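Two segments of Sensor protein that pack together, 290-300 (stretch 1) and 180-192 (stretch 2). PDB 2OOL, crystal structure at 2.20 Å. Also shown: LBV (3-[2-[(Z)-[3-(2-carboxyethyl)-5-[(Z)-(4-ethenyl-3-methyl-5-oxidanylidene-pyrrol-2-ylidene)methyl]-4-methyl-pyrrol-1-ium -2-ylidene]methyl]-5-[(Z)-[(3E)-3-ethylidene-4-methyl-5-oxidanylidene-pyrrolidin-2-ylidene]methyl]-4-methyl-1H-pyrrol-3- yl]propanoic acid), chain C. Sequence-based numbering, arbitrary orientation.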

# COMPACT_ATOMS: atom_id res chain seq x y z
N ASN A 290 -18.20 17.35 -1.55
CA ASN A 290 -19.08 16.78 -2.57
C ASN A 290 -19.04 17.56 -3.89
O ASN A 290 -20.01 17.60 -4.65
CB ASN A 290 -20.52 16.69 -2.06
CG ASN A 290 -20.70 15.61 -0.97
OD1 ASN A 290 -21.07 15.92 0.17
ND2 ASN A 290 -20.46 14.36 -1.33
N ARG A 291 -17.88 18.14 -4.17
CA ARG A 291 -17.69 18.98 -5.32
C ARG A 291 -16.34 18.59 -5.94
O ARG A 291 -15.39 18.32 -5.21
CB ARG A 291 -17.68 20.42 -4.84
CG ARG A 291 -17.97 21.49 -5.85
CD ARG A 291 -17.81 22.86 -5.14
NE ARG A 291 -17.82 24.05 -6.00
CZ ARG A 291 -18.92 24.64 -6.49
NH1 ARG A 291 -20.16 24.14 -6.29
NH2 ARG A 291 -18.78 25.74 -7.24
N LEU A 292 -16.26 18.59 -7.26
CA LEU A 292 -15.03 18.28 -7.99
C LEU A 292 -14.02 19.44 -7.86
O LEU A 292 -14.25 20.55 -8.33
CB LEU A 292 -15.37 17.93 -9.46
CG LEU A 292 -14.49 17.00 -10.31
CD1 LEU A 292 -14.13 15.68 -9.62
CD2 LEU A 292 -15.18 16.74 -11.65
N TRP A 293 -12.92 19.19 -7.16
CA TRP A 293 -11.90 20.21 -6.98
C TRP A 293 -10.90 20.21 -8.11
O TRP A 293 -10.33 21.26 -8.46
CB TRP A 293 -11.19 19.95 -5.65
CG TRP A 293 -10.07 20.89 -5.32
CD1 TRP A 293 -10.14 21.99 -4.51
CD2 TRP A 293 -8.70 20.79 -5.74
NE1 TRP A 293 -8.91 22.59 -4.42
CE2 TRP A 293 -8.00 21.87 -5.16
CE3 TRP A 293 -8.00 19.90 -6.56
CZ2 TRP A 293 -6.65 22.08 -5.38
CZ3 TRP A 293 -6.64 20.11 -6.77
CH2 TRP A 293 -5.98 21.19 -6.17
N GLY A 294 -10.66 19.03 -8.65
CA GLY A 294 -9.66 18.79 -9.70
C GLY A 294 -9.57 17.31 -10.10
O GLY A 294 -10.38 16.49 -9.67
N MET A 295 -8.58 17.00 -10.94
CA MET A 295 -8.34 15.64 -11.43
C MET A 295 -6.84 15.37 -11.54
O MET A 295 -6.07 16.28 -11.85
CB MET A 295 -8.91 15.47 -12.84
CG MET A 295 -10.30 15.93 -13.05
SD MET A 295 -11.52 14.60 -13.14
CE MET A 295 -11.45 14.33 -14.92
N ILE A 296 -6.45 14.13 -11.26
CA ILE A 296 -5.15 13.59 -11.64
C ILE A 296 -5.37 12.93 -12.98
O ILE A 296 -6.16 12.01 -13.11
CB ILE A 296 -4.65 12.56 -10.64
CG1 ILE A 296 -4.67 13.16 -9.23
CG2 ILE A 296 -3.26 12.07 -11.03
CD1 ILE A 296 -3.91 12.37 -8.18
N SER A 297 -4.73 13.49 -14.01
CA SER A 297 -4.87 13.02 -15.38
C SER A 297 -3.54 12.41 -15.84
O SER A 297 -2.50 13.06 -15.78
CB SER A 297 -5.17 14.22 -16.28
OG SER A 297 -5.34 13.85 -17.65
N CYS A 298 -3.62 11.17 -16.31
CA CYS A 298 -2.48 10.35 -16.65
C CYS A 298 -2.54 9.99 -18.15
O CYS A 298 -3.47 9.38 -18.61
CB CYS A 298 -2.51 9.07 -15.80
SG CYS A 298 -2.85 9.24 -14.01
N HIS A 299 -1.51 10.36 -18.92
CA HIS A 299 -1.49 10.08 -20.35
C HIS A 299 -0.27 9.22 -20.71
O HIS A 299 0.79 9.32 -20.10
CB HIS A 299 -1.36 11.38 -21.11
CG HIS A 299 -2.59 12.23 -21.10
ND1 HIS A 299 -2.57 13.55 -21.49
CD2 HIS A 299 -3.86 11.96 -20.70
CE1 HIS A 299 -3.79 14.06 -21.36
NE2 HIS A 299 -4.59 13.11 -20.90
N ASN A 300 -0.47 8.37 -21.71
CA ASN A 300 0.59 7.59 -22.28
C ASN A 300 0.54 7.73 -23.81
O ASN A 300 -0.52 7.85 -24.40
CB ASN A 300 0.51 6.11 -21.85
CG ASN A 300 1.90 5.46 -21.79
OD1 ASN A 300 2.72 5.87 -20.98
ND2 ASN A 300 2.16 4.48 -22.66
C1A LBV C . -14.04 18.43 -25.72
C1B LBV C . -15.86 15.25 -23.21
O1B LBV C . -17.47 9.20 -21.55
C1C LBV C . -12.51 14.23 -20.32
O1C LBV C . -9.19 10.87 -18.14
C1D LBV C . -8.51 16.77 -20.26
C2A LBV C . -15.27 19.01 -26.37
C2B LBV C . -16.69 14.23 -22.73
O2B LBV C . -16.39 9.56 -19.66
C2C LBV C . -11.66 13.69 -19.33
O2C LBV C . -9.22 11.04 -20.34
C2D LBV C . -7.91 18.04 -20.16
C3A LBV C . -16.31 18.08 -25.71
C3B LBV C . -15.99 13.53 -21.75
C3C LBV C . -10.56 14.53 -19.27
C3D LBV C . -6.58 17.81 -19.87
C4A LBV C . -15.64 17.16 -24.85
C4B LBV C . -14.72 14.17 -21.60
C4C LBV C . -10.72 15.54 -20.23
C4D LBV C . -6.41 16.42 -19.82
CAA LBV C . -17.71 18.11 -25.91
CAB LBV C . -16.51 12.31 -20.98
CAC LBV C . -11.80 12.44 -18.43
CAD LBV C . -5.64 18.79 -19.72
CBA LBV C . -18.55 19.10 -26.77
CBB LBV C . -15.94 11.01 -21.50
CBC LBV C . -11.32 11.16 -19.18
CBD LBV C . -4.31 18.53 -19.42
CGB LBV C . -16.67 9.82 -20.84
CGC LBV C . -9.77 11.00 -19.23
CHB LBV C . -16.35 16.17 -24.15
CHC LBV C . -13.76 13.67 -20.67
CHD LBV C . -9.87 16.61 -20.53
CMA LBV C . -15.18 18.78 -27.89
CMB LBV C . -18.12 13.90 -23.21
CMC LBV C . -9.40 14.29 -18.27
CMD LBV C . -8.55 19.44 -20.30
N_A LBV C . -14.33 17.41 -24.88
O_A LBV C . -12.90 18.84 -25.92
N_B LBV C . -14.72 15.17 -22.49
N_C LBV C . -11.89 15.31 -20.82
N_D LBV C . -7.59 15.85 -20.07
O_D LBV C . -5.37 15.78 -19.59
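Stretch 2 (180-192) DRIKVYQFAADWS

Stretch 2 lies beside stretch 1 as an antiparallel neighbour in a β-sheet. Its strand, 181-187, approaches the strand that runs to Asn 300 to 4.6 Å between axes, and the N-to-C directions make an angle of 160°. Every residue from Arg 181 to Gln 186 has phi between -155° and -105° and psi between 121° and 142°, as expected of extended chain.

Asp 180 precedes the strand, with phi/psi of -57°/-33°, and its backbone N donates to Asn 300 OD1 at 2.8 Å. Arg 181 then pairs with His 299 through two backbone bonds: Arg 181 N to His 299 O is 3.2 Å with an angle of 137°, whereas His 299 N to Arg 181 O is 2.9 Å and nearly straight at 170°. A third bond joins the side chains, Arg 181 NH1 donating to His 299 ND1 at 2.9 Å, near the plane of the imidazole.

Ile 182 faces Cys 298 in a non-hydrogen-bonded pair, CA to CA 4.5 Å. Its CD1 lies 3.5 Å from Cys 298 CB and its CG2 3.7 Å from Ile 296 CG2, so one side chain packs against two. Lys 183 resumes the ladder: Lys 183 N to Ser 297 O is 2.8 Å and Ser 297 N to Lys 183 O is 2.9 Å. Lys 183 CE sits over the His 299 ring, 4.0 Å from its centroid. On the sheet face of Ser 297 and Lys 183, Ser 297 OG donates to LBV O_D at 2.7 Å.

Val 184 opposes Ile 296, CA to CA 4.6 Å, on the face shared with Ile 182. Tyr 185 and Met 295 exchange two 2.8 Å bonds, Tyr 185 N to Met 295 O and Met 295 N to Tyr 185 O. Gln 186 meets Gly 294 with the CA atoms only 4.2 Å apart; an ideal CB on Gly 294 would fall 2.3 Å from Tyr 185 O, a clash. Gln 186 CG covers one face of Trp 293, 3.7 Å from the six-membered-ring centroid.

Phe 187 N closes the ladder on Trp 293 O at 3.0 Å and 174°. A type I turn from Ala 188 to Trp 191 follows, and the Trp 191 ring returns to stretch 1: its CZ3 approaches Leu 292 O at 3.4 Å, and its CZ2 lies 4.0 Å from Arg 291 NH2, over one face of the guanidinium.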

# COMPACT_ATOMS: atom_id res chain seq x y z
N ASP A 180 3.53 7.90 -19.18
CA ASP A 180 4.44 8.97 -19.60
C ASP A 180 4.32 10.33 -18.90
O ASP A 180 5.31 11.04 -18.75
CB ASP A 180 4.23 9.16 -21.12
CG ASP A 180 4.84 8.03 -21.94
OD1 ASP A 180 5.83 7.47 -21.44
OD2 ASP A 180 4.36 7.68 -23.04
N ARG A 181 3.13 10.72 -18.49
CA ARG A 181 2.86 12.08 -18.00
C ARG A 181 1.67 12.11 -17.06
O ARG A 181 0.58 11.69 -17.43
CB ARG A 181 2.56 13.02 -19.18
CG ARG A 181 2.41 14.51 -18.79
CD ARG A 181 2.22 15.38 -20.02
NE ARG A 181 1.00 15.07 -20.76
CZ ARG A 181 0.80 15.37 -22.04
NH1 ARG A 181 -0.34 15.08 -22.60
NH2 ARG A 181 1.72 15.97 -22.76
N ILE A 182 1.90 12.56 -15.84
CA ILE A 182 0.85 12.70 -14.85
C ILE A 182 0.70 14.18 -14.52
O ILE A 182 1.69 14.84 -14.20
CB ILE A 182 1.20 11.92 -13.56
CG1 ILE A 182 1.64 10.48 -13.86
CG2 ILE A 182 0.07 11.97 -12.53
CD1 ILE A 182 0.74 9.65 -14.70
N LYS A 183 -0.54 14.67 -14.56
CA LYS A 183 -0.86 16.09 -14.33
C LYS A 183 -1.86 16.22 -13.20
O LYS A 183 -2.75 15.44 -13.10
CB LYS A 183 -1.45 16.72 -15.59
CG LYS A 183 -0.43 16.80 -16.79
CD LYS A 183 -1.13 16.77 -18.16
CE LYS A 183 -1.89 15.48 -18.40
NZ LYS A 183 -1.12 14.37 -18.98
N VAL A 184 -1.72 17.23 -12.35
CA VAL A 184 -2.79 17.57 -11.41
C VAL A 184 -3.44 18.84 -11.95
O VAL A 184 -2.79 19.84 -12.18
CB VAL A 184 -2.28 17.76 -9.99
CG1 VAL A 184 -3.46 18.07 -9.05
CG2 VAL A 184 -1.53 16.53 -9.58
N TYR A 185 -4.73 18.74 -12.20
CA TYR A 185 -5.52 19.73 -12.90
C TYR A 185 -6.52 20.26 -11.89
O TYR A 185 -7.29 19.47 -11.34
CB TYR A 185 -6.30 19.03 -14.03
CG TYR A 185 -7.08 19.93 -14.97
CD1 TYR A 185 -8.48 19.95 -14.96
CD2 TYR A 185 -6.43 20.72 -15.88
CE1 TYR A 185 -9.20 20.77 -15.84
CE2 TYR A 185 -7.15 21.56 -16.76
CZ TYR A 185 -8.54 21.56 -16.75
OH TYR A 185 -9.23 22.42 -17.63
N GLN A 186 -6.55 21.57 -11.67
CA GLN A 186 -7.43 22.16 -10.67
C GLN A 186 -8.48 23.01 -11.36
O GLN A 186 -8.15 23.75 -12.29
CB GLN A 186 -6.64 23.08 -9.71
CG GLN A 186 -7.47 23.62 -8.54
CD GLN A 186 -6.71 24.64 -7.70
OE1 GLN A 186 -7.16 25.03 -6.62
NE2 GLN A 186 -5.58 25.07 -8.18
N PHE A 187 -9.72 22.91 -10.91
CA PHE A 187 -10.84 23.68 -11.52
C PHE A 187 -10.90 25.08 -10.87
O PHE A 187 -10.74 25.20 -9.63
CB PHE A 187 -12.16 22.94 -11.34
CG PHE A 187 -12.34 21.72 -12.26
CD1 PHE A 187 -12.33 20.44 -11.74
CD2 PHE A 187 -12.46 21.88 -13.64
CE1 PHE A 187 -12.44 19.34 -12.58
CE2 PHE A 187 -12.60 20.81 -14.48
CZ PHE A 187 -12.58 19.52 -13.96
N ALA A 188 -11.05 26.11 -11.71
CA ALA A 188 -11.49 27.47 -11.33
C ALA A 188 -13.02 27.50 -11.12
O ALA A 188 -13.75 26.56 -11.49
CB ALA A 188 -11.13 28.47 -12.45
N ALA A 189 -13.49 28.62 -10.58
CA ALA A 189 -14.90 28.85 -10.27
C ALA A 189 -15.80 28.70 -11.49
O ALA A 189 -16.90 28.23 -11.36
CB ALA A 189 -15.06 30.23 -9.64
N ASP A 190 -15.29 29.02 -12.68
CA ASP A 190 -16.05 28.89 -13.93
C ASP A 190 -15.89 27.53 -14.65
O ASP A 190 -16.24 27.39 -15.83
CB ASP A 190 -15.71 30.04 -14.89
CG ASP A 190 -14.29 29.95 -15.49
OD1 ASP A 190 -13.58 28.94 -15.29
OD2 ASP A 190 -13.89 30.90 -16.18
N TRP A 191 -15.33 26.55 -13.94
CA TRP A 191 -15.10 25.22 -14.48
C TRP A 191 -14.04 25.11 -15.61
O TRP A 191 -13.78 24.02 -16.12
CB TRP A 191 -16.45 24.47 -14.79
CG TRP A 191 -17.28 24.34 -13.55
CD1 TRP A 191 -18.36 25.08 -13.21
CD2 TRP A 191 -16.97 23.54 -12.41
NE1 TRP A 191 -18.76 24.79 -11.94
CE2 TRP A 191 -17.95 23.81 -11.44
CE3 TRP A 191 -15.98 22.60 -12.12
CZ2 TRP A 191 -17.98 23.17 -10.20
CZ3 TRP A 191 -16.01 21.95 -10.89
CH2 TRP A 191 -16.99 22.26 -9.94
N SER A 192 -13.36 26.20 -15.95
CA SER A 192 -12.10 26.03 -16.65
C SER A 192 -11.10 25.47 -15.63
O SER A 192 -11.41 25.30 -14.45
CB SER A 192 -11.58 27.34 -17.24
OG SER A 192 -11.45 28.32 -16.23
O HOH W 1 -10.46 23.84 -7.33